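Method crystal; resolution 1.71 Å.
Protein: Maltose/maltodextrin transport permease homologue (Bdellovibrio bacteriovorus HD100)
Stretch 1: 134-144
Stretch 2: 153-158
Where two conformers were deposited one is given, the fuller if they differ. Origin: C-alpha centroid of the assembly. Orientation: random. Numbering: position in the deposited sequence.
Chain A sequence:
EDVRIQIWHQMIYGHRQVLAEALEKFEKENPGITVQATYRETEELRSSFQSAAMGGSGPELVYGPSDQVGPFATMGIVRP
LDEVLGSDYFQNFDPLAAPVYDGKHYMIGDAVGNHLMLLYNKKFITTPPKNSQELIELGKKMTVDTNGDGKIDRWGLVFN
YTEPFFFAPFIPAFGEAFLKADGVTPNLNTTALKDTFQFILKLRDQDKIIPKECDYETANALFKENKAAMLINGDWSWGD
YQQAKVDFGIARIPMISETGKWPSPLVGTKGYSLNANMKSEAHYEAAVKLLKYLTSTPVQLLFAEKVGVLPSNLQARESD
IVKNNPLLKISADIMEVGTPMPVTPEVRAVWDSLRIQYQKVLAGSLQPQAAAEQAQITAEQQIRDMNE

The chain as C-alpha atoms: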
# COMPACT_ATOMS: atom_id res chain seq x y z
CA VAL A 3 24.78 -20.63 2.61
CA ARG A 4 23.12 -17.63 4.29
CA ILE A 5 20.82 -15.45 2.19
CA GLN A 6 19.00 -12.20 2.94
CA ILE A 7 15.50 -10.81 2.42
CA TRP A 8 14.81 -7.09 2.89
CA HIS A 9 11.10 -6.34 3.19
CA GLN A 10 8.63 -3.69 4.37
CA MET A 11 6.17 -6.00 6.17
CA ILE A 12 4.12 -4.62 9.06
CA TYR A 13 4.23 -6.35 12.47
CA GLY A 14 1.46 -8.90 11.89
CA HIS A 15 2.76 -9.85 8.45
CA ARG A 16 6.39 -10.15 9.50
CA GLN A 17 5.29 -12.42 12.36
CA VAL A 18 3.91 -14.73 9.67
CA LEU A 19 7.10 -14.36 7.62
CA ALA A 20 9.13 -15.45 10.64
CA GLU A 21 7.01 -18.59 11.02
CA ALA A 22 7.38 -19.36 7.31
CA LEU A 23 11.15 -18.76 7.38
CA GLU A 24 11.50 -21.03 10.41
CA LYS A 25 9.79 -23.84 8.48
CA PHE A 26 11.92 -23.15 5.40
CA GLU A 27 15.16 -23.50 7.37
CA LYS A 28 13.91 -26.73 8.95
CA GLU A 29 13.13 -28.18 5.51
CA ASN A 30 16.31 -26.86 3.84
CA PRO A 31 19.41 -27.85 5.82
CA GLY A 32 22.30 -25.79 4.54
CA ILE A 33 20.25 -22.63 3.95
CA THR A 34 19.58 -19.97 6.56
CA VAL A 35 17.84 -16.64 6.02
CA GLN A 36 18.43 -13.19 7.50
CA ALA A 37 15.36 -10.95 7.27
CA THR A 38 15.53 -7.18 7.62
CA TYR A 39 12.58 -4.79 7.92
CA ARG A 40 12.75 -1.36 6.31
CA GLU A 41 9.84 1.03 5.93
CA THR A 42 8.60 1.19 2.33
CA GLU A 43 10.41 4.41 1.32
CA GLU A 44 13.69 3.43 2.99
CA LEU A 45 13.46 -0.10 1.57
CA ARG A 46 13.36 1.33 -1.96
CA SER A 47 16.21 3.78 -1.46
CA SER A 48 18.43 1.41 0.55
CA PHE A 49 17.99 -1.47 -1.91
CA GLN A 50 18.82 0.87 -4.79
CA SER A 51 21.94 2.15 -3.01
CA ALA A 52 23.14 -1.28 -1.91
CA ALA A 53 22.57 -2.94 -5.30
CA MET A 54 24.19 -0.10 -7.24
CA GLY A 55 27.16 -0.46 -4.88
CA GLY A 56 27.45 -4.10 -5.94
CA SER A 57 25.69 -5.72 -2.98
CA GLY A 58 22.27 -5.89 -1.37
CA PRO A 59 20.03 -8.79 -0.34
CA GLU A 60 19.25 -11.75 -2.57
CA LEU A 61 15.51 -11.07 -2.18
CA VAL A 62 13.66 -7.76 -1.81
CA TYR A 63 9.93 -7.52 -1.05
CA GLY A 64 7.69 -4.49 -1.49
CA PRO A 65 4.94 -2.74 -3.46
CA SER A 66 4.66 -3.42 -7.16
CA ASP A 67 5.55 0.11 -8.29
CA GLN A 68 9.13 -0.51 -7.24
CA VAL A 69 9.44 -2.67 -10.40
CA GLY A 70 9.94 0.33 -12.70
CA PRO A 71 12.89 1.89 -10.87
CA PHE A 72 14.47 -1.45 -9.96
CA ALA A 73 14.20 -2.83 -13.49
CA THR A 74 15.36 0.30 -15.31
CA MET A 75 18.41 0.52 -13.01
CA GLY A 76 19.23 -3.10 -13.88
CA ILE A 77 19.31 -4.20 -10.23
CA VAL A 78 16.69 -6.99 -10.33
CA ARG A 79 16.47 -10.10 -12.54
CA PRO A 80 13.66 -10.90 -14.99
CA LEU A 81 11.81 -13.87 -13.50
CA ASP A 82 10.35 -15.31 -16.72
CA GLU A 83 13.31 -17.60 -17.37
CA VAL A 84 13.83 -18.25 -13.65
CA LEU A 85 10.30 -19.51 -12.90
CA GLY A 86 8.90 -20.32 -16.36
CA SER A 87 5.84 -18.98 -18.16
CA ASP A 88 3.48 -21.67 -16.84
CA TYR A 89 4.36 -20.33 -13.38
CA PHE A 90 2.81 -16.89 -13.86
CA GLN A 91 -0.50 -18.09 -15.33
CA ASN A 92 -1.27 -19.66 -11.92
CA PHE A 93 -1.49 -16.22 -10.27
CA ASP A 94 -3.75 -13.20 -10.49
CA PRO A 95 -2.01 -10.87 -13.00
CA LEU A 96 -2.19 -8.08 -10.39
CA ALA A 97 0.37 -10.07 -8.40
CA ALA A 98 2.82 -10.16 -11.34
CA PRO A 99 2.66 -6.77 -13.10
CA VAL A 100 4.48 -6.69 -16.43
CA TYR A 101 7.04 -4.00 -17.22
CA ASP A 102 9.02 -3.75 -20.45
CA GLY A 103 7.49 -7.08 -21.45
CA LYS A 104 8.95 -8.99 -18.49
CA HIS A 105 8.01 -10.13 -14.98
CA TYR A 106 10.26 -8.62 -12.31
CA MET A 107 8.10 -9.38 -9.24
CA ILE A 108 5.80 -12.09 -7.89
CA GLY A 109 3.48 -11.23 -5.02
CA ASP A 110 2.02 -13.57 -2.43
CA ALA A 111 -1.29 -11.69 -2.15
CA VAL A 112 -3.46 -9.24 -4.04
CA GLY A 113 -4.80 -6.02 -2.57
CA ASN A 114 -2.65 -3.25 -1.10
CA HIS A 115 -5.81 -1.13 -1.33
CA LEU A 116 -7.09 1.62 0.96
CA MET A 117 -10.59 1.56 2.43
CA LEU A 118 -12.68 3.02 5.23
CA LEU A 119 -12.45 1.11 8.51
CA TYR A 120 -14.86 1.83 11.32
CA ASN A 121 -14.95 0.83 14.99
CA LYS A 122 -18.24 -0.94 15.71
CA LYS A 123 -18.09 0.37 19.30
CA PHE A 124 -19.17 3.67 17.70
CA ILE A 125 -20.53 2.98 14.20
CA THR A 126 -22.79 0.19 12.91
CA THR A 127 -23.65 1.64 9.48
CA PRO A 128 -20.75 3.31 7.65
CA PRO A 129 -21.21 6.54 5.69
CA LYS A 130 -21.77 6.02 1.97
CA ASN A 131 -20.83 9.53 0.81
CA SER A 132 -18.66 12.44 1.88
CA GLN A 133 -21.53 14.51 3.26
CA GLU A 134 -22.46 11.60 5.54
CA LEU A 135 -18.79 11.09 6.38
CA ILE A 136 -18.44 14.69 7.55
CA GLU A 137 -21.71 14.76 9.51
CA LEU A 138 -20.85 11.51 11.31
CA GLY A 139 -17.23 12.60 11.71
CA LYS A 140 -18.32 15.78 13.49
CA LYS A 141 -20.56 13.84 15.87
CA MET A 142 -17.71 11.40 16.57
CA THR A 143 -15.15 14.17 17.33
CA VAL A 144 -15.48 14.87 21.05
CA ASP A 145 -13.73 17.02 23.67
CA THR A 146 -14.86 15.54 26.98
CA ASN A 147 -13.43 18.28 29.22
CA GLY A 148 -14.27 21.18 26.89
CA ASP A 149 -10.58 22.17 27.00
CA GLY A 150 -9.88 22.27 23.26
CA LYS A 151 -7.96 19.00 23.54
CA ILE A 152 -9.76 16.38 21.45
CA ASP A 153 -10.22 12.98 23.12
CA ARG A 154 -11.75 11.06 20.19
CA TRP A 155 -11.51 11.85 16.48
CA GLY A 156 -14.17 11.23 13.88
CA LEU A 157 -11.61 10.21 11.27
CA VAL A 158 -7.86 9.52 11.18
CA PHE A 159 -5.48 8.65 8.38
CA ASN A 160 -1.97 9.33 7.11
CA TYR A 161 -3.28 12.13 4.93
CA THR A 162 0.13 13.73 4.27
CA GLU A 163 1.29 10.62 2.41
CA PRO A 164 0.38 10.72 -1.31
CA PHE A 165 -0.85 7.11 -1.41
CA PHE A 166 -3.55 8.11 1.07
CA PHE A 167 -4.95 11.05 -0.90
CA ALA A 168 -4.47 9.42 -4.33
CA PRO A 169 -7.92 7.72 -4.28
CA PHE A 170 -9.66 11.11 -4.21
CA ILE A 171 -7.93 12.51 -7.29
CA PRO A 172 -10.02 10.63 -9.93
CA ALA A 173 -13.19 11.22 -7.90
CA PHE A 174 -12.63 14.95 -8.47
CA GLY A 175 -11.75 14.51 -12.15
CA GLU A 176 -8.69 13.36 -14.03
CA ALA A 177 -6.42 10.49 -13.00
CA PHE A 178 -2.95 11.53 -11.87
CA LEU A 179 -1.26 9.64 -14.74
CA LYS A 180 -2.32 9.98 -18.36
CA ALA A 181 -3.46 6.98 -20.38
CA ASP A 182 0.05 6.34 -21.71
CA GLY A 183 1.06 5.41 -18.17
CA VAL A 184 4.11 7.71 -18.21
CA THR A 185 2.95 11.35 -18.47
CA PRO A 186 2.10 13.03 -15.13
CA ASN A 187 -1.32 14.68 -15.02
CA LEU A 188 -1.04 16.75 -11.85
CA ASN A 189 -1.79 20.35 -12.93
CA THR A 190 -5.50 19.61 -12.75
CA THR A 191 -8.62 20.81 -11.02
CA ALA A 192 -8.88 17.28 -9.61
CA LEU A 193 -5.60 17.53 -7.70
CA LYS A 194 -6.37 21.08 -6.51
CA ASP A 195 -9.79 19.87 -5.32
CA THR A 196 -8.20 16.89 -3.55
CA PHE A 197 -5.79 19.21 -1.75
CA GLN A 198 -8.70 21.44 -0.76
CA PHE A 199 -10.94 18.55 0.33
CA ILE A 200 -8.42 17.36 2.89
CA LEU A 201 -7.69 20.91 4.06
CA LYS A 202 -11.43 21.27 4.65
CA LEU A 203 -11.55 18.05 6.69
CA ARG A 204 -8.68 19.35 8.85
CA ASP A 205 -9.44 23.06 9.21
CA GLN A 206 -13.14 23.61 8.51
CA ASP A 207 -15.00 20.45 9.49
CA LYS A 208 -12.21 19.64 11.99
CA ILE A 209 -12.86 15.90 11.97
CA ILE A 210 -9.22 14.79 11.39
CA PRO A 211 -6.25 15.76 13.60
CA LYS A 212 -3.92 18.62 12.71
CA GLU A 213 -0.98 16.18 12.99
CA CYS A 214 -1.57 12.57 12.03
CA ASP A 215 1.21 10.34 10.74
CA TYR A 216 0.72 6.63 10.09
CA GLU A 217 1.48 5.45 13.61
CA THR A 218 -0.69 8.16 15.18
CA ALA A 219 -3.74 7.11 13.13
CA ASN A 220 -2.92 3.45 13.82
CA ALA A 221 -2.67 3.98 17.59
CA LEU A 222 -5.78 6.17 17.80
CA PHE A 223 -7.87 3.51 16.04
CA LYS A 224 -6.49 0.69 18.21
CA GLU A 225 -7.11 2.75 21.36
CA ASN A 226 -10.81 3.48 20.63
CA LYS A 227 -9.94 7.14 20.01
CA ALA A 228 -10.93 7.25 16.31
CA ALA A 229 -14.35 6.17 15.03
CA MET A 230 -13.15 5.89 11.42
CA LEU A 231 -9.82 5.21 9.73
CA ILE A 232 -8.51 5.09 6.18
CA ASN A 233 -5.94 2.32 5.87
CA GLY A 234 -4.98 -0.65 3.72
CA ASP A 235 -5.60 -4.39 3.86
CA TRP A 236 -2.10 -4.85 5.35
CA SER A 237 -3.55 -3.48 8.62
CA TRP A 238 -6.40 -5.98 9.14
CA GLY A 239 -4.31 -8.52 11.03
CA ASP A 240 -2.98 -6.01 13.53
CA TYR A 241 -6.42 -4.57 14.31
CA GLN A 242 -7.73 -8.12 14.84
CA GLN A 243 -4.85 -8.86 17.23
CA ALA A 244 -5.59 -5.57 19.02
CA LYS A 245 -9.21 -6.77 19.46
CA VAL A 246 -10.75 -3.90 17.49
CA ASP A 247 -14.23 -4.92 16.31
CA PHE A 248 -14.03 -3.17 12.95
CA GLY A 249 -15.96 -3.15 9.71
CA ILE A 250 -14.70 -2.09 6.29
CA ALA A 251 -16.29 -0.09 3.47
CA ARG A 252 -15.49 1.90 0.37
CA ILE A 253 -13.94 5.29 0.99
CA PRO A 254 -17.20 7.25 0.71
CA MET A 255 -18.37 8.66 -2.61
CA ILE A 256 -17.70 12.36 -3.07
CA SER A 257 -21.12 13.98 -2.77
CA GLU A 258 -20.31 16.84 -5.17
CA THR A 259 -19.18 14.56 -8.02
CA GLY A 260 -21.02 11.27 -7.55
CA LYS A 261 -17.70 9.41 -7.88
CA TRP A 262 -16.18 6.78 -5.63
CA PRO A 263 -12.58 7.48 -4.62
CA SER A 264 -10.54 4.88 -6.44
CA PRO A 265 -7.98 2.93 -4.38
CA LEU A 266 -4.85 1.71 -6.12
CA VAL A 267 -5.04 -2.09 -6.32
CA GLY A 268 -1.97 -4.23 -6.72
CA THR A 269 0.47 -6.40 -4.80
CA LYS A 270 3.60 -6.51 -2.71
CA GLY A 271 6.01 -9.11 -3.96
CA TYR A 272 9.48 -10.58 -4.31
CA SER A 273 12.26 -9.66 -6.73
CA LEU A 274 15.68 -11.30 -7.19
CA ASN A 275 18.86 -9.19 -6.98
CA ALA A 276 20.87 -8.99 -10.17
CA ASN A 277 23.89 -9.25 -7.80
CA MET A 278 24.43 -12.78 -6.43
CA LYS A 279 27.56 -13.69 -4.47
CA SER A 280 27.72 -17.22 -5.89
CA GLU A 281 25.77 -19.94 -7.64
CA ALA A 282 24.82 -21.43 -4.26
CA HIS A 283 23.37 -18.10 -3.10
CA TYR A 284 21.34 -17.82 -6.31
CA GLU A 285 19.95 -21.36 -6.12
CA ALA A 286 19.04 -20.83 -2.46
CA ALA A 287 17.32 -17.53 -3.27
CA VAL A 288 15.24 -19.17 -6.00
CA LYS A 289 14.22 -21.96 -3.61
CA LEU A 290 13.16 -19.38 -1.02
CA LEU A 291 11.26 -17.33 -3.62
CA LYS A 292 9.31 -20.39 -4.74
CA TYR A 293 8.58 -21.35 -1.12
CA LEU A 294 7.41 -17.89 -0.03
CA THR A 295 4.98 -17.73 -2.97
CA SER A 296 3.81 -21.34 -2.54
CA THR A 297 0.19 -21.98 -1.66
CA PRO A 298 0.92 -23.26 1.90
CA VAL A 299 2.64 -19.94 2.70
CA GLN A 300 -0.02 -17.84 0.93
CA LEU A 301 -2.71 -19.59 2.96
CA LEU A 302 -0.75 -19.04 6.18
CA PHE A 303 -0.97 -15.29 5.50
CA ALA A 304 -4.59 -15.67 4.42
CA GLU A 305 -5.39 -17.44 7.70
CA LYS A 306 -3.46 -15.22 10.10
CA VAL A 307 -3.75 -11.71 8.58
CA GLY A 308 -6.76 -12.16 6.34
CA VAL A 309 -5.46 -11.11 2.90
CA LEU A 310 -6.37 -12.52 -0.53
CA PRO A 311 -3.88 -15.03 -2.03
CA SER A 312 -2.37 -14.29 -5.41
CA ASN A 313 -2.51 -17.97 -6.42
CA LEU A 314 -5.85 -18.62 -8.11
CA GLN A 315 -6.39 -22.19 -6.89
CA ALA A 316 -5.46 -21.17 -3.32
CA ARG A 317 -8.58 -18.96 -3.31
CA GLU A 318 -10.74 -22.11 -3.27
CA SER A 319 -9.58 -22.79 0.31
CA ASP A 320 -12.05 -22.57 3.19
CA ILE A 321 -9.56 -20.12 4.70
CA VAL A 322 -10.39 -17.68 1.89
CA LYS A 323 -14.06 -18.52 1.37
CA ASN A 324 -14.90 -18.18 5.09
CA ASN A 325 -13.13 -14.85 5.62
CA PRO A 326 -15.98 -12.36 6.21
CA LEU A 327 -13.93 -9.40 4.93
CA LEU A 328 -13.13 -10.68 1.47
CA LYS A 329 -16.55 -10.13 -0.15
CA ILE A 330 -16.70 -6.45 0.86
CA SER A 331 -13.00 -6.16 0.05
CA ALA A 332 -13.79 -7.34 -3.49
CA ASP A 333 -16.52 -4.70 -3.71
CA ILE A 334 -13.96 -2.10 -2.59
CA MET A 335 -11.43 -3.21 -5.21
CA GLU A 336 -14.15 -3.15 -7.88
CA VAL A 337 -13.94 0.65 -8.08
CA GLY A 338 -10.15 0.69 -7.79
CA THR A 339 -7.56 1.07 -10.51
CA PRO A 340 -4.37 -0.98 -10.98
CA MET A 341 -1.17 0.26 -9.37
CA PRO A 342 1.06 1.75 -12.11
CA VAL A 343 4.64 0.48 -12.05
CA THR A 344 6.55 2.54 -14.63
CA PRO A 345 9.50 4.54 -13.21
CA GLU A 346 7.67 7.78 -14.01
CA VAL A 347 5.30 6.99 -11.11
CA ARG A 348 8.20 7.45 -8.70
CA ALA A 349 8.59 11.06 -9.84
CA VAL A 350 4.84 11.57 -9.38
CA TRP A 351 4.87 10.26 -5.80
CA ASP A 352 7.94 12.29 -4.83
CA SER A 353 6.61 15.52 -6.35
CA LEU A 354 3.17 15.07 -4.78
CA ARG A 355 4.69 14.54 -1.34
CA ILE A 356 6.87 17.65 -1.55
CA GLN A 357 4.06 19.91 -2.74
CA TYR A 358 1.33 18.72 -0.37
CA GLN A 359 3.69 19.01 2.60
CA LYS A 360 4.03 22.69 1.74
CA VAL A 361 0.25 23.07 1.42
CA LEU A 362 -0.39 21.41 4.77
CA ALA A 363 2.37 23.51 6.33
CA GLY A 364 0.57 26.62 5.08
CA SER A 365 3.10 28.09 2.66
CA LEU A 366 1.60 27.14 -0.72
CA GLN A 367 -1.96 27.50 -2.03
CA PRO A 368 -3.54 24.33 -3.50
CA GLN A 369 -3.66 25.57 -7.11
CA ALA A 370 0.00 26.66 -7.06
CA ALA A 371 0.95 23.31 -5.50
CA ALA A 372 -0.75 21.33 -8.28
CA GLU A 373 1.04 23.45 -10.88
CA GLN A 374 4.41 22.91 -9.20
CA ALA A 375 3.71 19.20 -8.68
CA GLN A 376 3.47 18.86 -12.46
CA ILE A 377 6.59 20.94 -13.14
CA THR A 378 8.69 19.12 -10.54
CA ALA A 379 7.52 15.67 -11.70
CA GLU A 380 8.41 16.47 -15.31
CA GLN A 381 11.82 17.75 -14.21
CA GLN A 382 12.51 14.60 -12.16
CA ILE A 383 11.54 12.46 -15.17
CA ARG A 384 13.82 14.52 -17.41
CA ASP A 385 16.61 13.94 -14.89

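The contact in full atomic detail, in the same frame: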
# COMPACT_ATOMS: atom_id res chain seq x y z
N GLU A 134 -22.23 12.46 4.39
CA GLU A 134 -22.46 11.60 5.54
C GLU A 134 -21.19 11.42 6.35
O GLU A 134 -21.22 11.40 7.59
CB GLU A 134 -22.98 10.24 5.09
CG GLU A 134 -24.42 10.24 4.61
CD GLU A 134 -24.91 8.85 4.25
OE1 GLU A 134 -24.18 7.86 4.50
OE2 GLU A 134 -26.04 8.75 3.72
N LEU A 135 -20.05 11.26 5.67
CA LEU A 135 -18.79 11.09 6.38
C LEU A 135 -18.49 12.29 7.27
O LEU A 135 -18.07 12.13 8.42
CB LEU A 135 -17.66 10.89 5.36
CG LEU A 135 -16.24 10.93 5.91
CD1 LEU A 135 -15.99 9.67 6.70
CD2 LEU A 135 -15.24 11.05 4.76
N ILE A 136 -18.75 13.50 6.77
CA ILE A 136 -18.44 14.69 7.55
C ILE A 136 -19.42 14.86 8.70
O ILE A 136 -19.02 15.20 9.82
CB ILE A 136 -18.41 15.92 6.63
CG1 ILE A 136 -17.18 15.83 5.72
CG2 ILE A 136 -18.40 17.19 7.45
CD1 ILE A 136 -17.29 16.69 4.44
N GLU A 137 -20.71 14.64 8.45
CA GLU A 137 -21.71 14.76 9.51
C GLU A 137 -21.41 13.78 10.64
O GLU A 137 -21.42 14.15 11.83
CB GLU A 137 -23.10 14.50 8.93
CG GLU A 137 -23.89 15.76 8.59
CD GLU A 137 -24.78 15.58 7.36
OE1 GLU A 137 -25.17 16.60 6.75
OE2 GLU A 137 -25.07 14.41 7.00
N LEU A 138 -21.20 12.51 10.30
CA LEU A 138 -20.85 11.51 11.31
C LEU A 138 -19.52 11.84 11.96
O LEU A 138 -19.37 11.73 13.18
CB LEU A 138 -20.80 10.13 10.66
CG LEU A 138 -20.58 8.91 11.55
CD1 LEU A 138 -21.68 8.80 12.60
CD2 LEU A 138 -20.53 7.67 10.66
N GLY A 139 -18.53 12.25 11.16
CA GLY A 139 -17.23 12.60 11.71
C GLY A 139 -17.30 13.71 12.74
O GLY A 139 -16.59 13.69 13.74
N LYS A 140 -18.16 14.71 12.50
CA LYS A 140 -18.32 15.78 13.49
C LYS A 140 -18.94 15.25 14.77
O LYS A 140 -18.52 15.63 15.87
CB LYS A 140 -19.19 16.91 12.92
CG LYS A 140 -18.54 17.72 11.79
CD LYS A 140 -19.48 18.82 11.30
CE LYS A 140 -18.87 19.61 10.15
NZ LYS A 140 -19.82 20.62 9.63
N LYS A 141 -19.94 14.37 14.66
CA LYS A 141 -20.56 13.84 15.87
C LYS A 141 -19.59 12.96 16.65
O LYS A 141 -19.67 12.90 17.88
CB LYS A 141 -21.84 13.07 15.52
CG LYS A 141 -22.94 13.98 15.01
CD LYS A 141 -24.30 13.33 15.06
CE LYS A 141 -24.30 12.03 14.31
NZ LYS A 141 -25.67 11.63 13.90
N MET A 142 -18.66 12.31 15.96
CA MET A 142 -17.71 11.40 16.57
C MET A 142 -16.44 12.08 17.07
O MET A 142 -15.59 11.41 17.67
CB MET A 142 -17.33 10.31 15.56
CG MET A 142 -18.42 9.30 15.25
SD MET A 142 -18.97 8.43 16.73
CE MET A 142 -20.57 7.84 16.20
N THR A 143 -16.28 13.39 16.84
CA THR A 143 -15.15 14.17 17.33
C THR A 143 -15.60 14.84 18.63
O THR A 143 -16.50 15.68 18.61
CB THR A 143 -14.72 15.21 16.31
OG1 THR A 143 -14.46 14.58 15.05
CG2 THR A 143 -13.44 15.93 16.77
N VAL A 144 -14.96 14.48 19.74
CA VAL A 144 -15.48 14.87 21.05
C VAL A 144 -14.36 15.36 21.95
O VAL A 144 -13.28 14.77 22.01
CB VAL A 144 -16.26 13.72 21.71
CG1 VAL A 144 -15.51 12.41 21.56
CG2 VAL A 144 -16.54 14.01 23.19
N ASP A 153 -10.39 14.31 22.54
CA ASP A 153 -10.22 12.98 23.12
C ASP A 153 -10.47 11.87 22.10
O ASP A 153 -9.76 10.86 22.11
CB ASP A 153 -11.18 12.80 24.30
CG ASP A 153 -10.99 13.87 25.35
OD1 ASP A 153 -11.92 14.67 25.57
OD2 ASP A 153 -9.89 13.92 25.95
N ARG A 154 -11.45 12.04 21.23
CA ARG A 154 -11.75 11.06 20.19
C ARG A 154 -11.97 11.80 18.88
O ARG A 154 -12.61 12.86 18.86
CB ARG A 154 -12.98 10.21 20.55
CG ARG A 154 -12.96 9.65 21.97
CD ARG A 154 -13.85 8.42 22.13
NE ARG A 154 -15.27 8.73 22.02
CZ ARG A 154 -16.05 9.03 23.05
NH1 ARG A 154 -15.55 9.07 24.28
NH2 ARG A 154 -17.33 9.30 22.86
N TRP A 155 -11.43 11.25 17.80
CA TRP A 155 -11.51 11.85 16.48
C TRP A 155 -12.53 11.12 15.63
O TRP A 155 -12.68 9.90 15.73
CB TRP A 155 -10.14 11.81 15.79
CG TRP A 155 -9.23 12.82 16.38
CD1 TRP A 155 -8.27 12.61 17.31
CD2 TRP A 155 -9.24 14.22 16.11
NE1 TRP A 155 -7.66 13.79 17.63
CE2 TRP A 155 -8.24 14.80 16.90
CE3 TRP A 155 -10.00 15.04 15.27
CZ2 TRP A 155 -7.97 16.16 16.88
CZ3 TRP A 155 -9.73 16.39 15.24
CH2 TRP A 155 -8.73 16.94 16.04
N GLY A 156 -13.24 11.87 14.80
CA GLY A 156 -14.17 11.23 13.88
C GLY A 156 -13.45 10.39 12.85
O GLY A 156 -13.91 9.29 12.50
N LEU A 157 -12.31 10.87 12.36
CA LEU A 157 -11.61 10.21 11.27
C LEU A 157 -10.11 10.44 11.42
O LEU A 157 -9.69 11.56 11.69
CB LEU A 157 -12.07 10.76 9.91
CG LEU A 157 -11.33 10.28 8.66
CD1 LEU A 157 -11.50 8.78 8.47
CD2 LEU A 157 -11.83 11.04 7.42
N VAL A 158 -9.32 9.39 11.21
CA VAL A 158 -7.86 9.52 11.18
C VAL A 158 -7.33 8.81 9.95
O VAL A 158 -7.86 7.76 9.54
CB VAL A 158 -7.18 8.94 12.44
CG1 VAL A 158 -7.59 9.74 13.70
CG2 VAL A 158 -7.50 7.45 12.61

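The last turns of a helix that begins earlier in the chain, and the segment that follows through V144, pack against 153-158, burying 433 Å² in all. Backbone hydrogen bonds fasten the far end: V144 and R154 form a single antiparallel bridge, with V144 N donating to R154 O (3.0 Å) and V144 O receiving D153 N (3.0 Å) and, weakly, R154 N (3.4 Å). R154 O also takes a CA-H...O contact from T143 CA (3.2 Å). One side chain links the two backbones: T143, chi1 in the m well, donates OG1 to G139 O (2.7 Å) within its own stretch and accepts G156 N at the same OG1 (3.0 Å), a double role suited to a hydroxyl. The close backbone approach depends on G156 having no side chain. The CA atoms of G139 and G156 lie 4.0 Å apart, and G156 CA makes a CA-H...O contact with G139 O (3.5 Å); a CB on G156 would fall 2.2 Å from that oxygen. M142 CB covers the same glycine, 3.7 Å from G156 CA. Side-chain packing completes the join. L135 CD2 meets L157 CD2 at 4.3 Å, both leucines being buried t,p rotamers. T143 CG2 approaches W155 CE3 obliquely (3.9 Å), and V144 CG1 lies 3.5 Å from R154 CB and over one face of the R154 guanidinium.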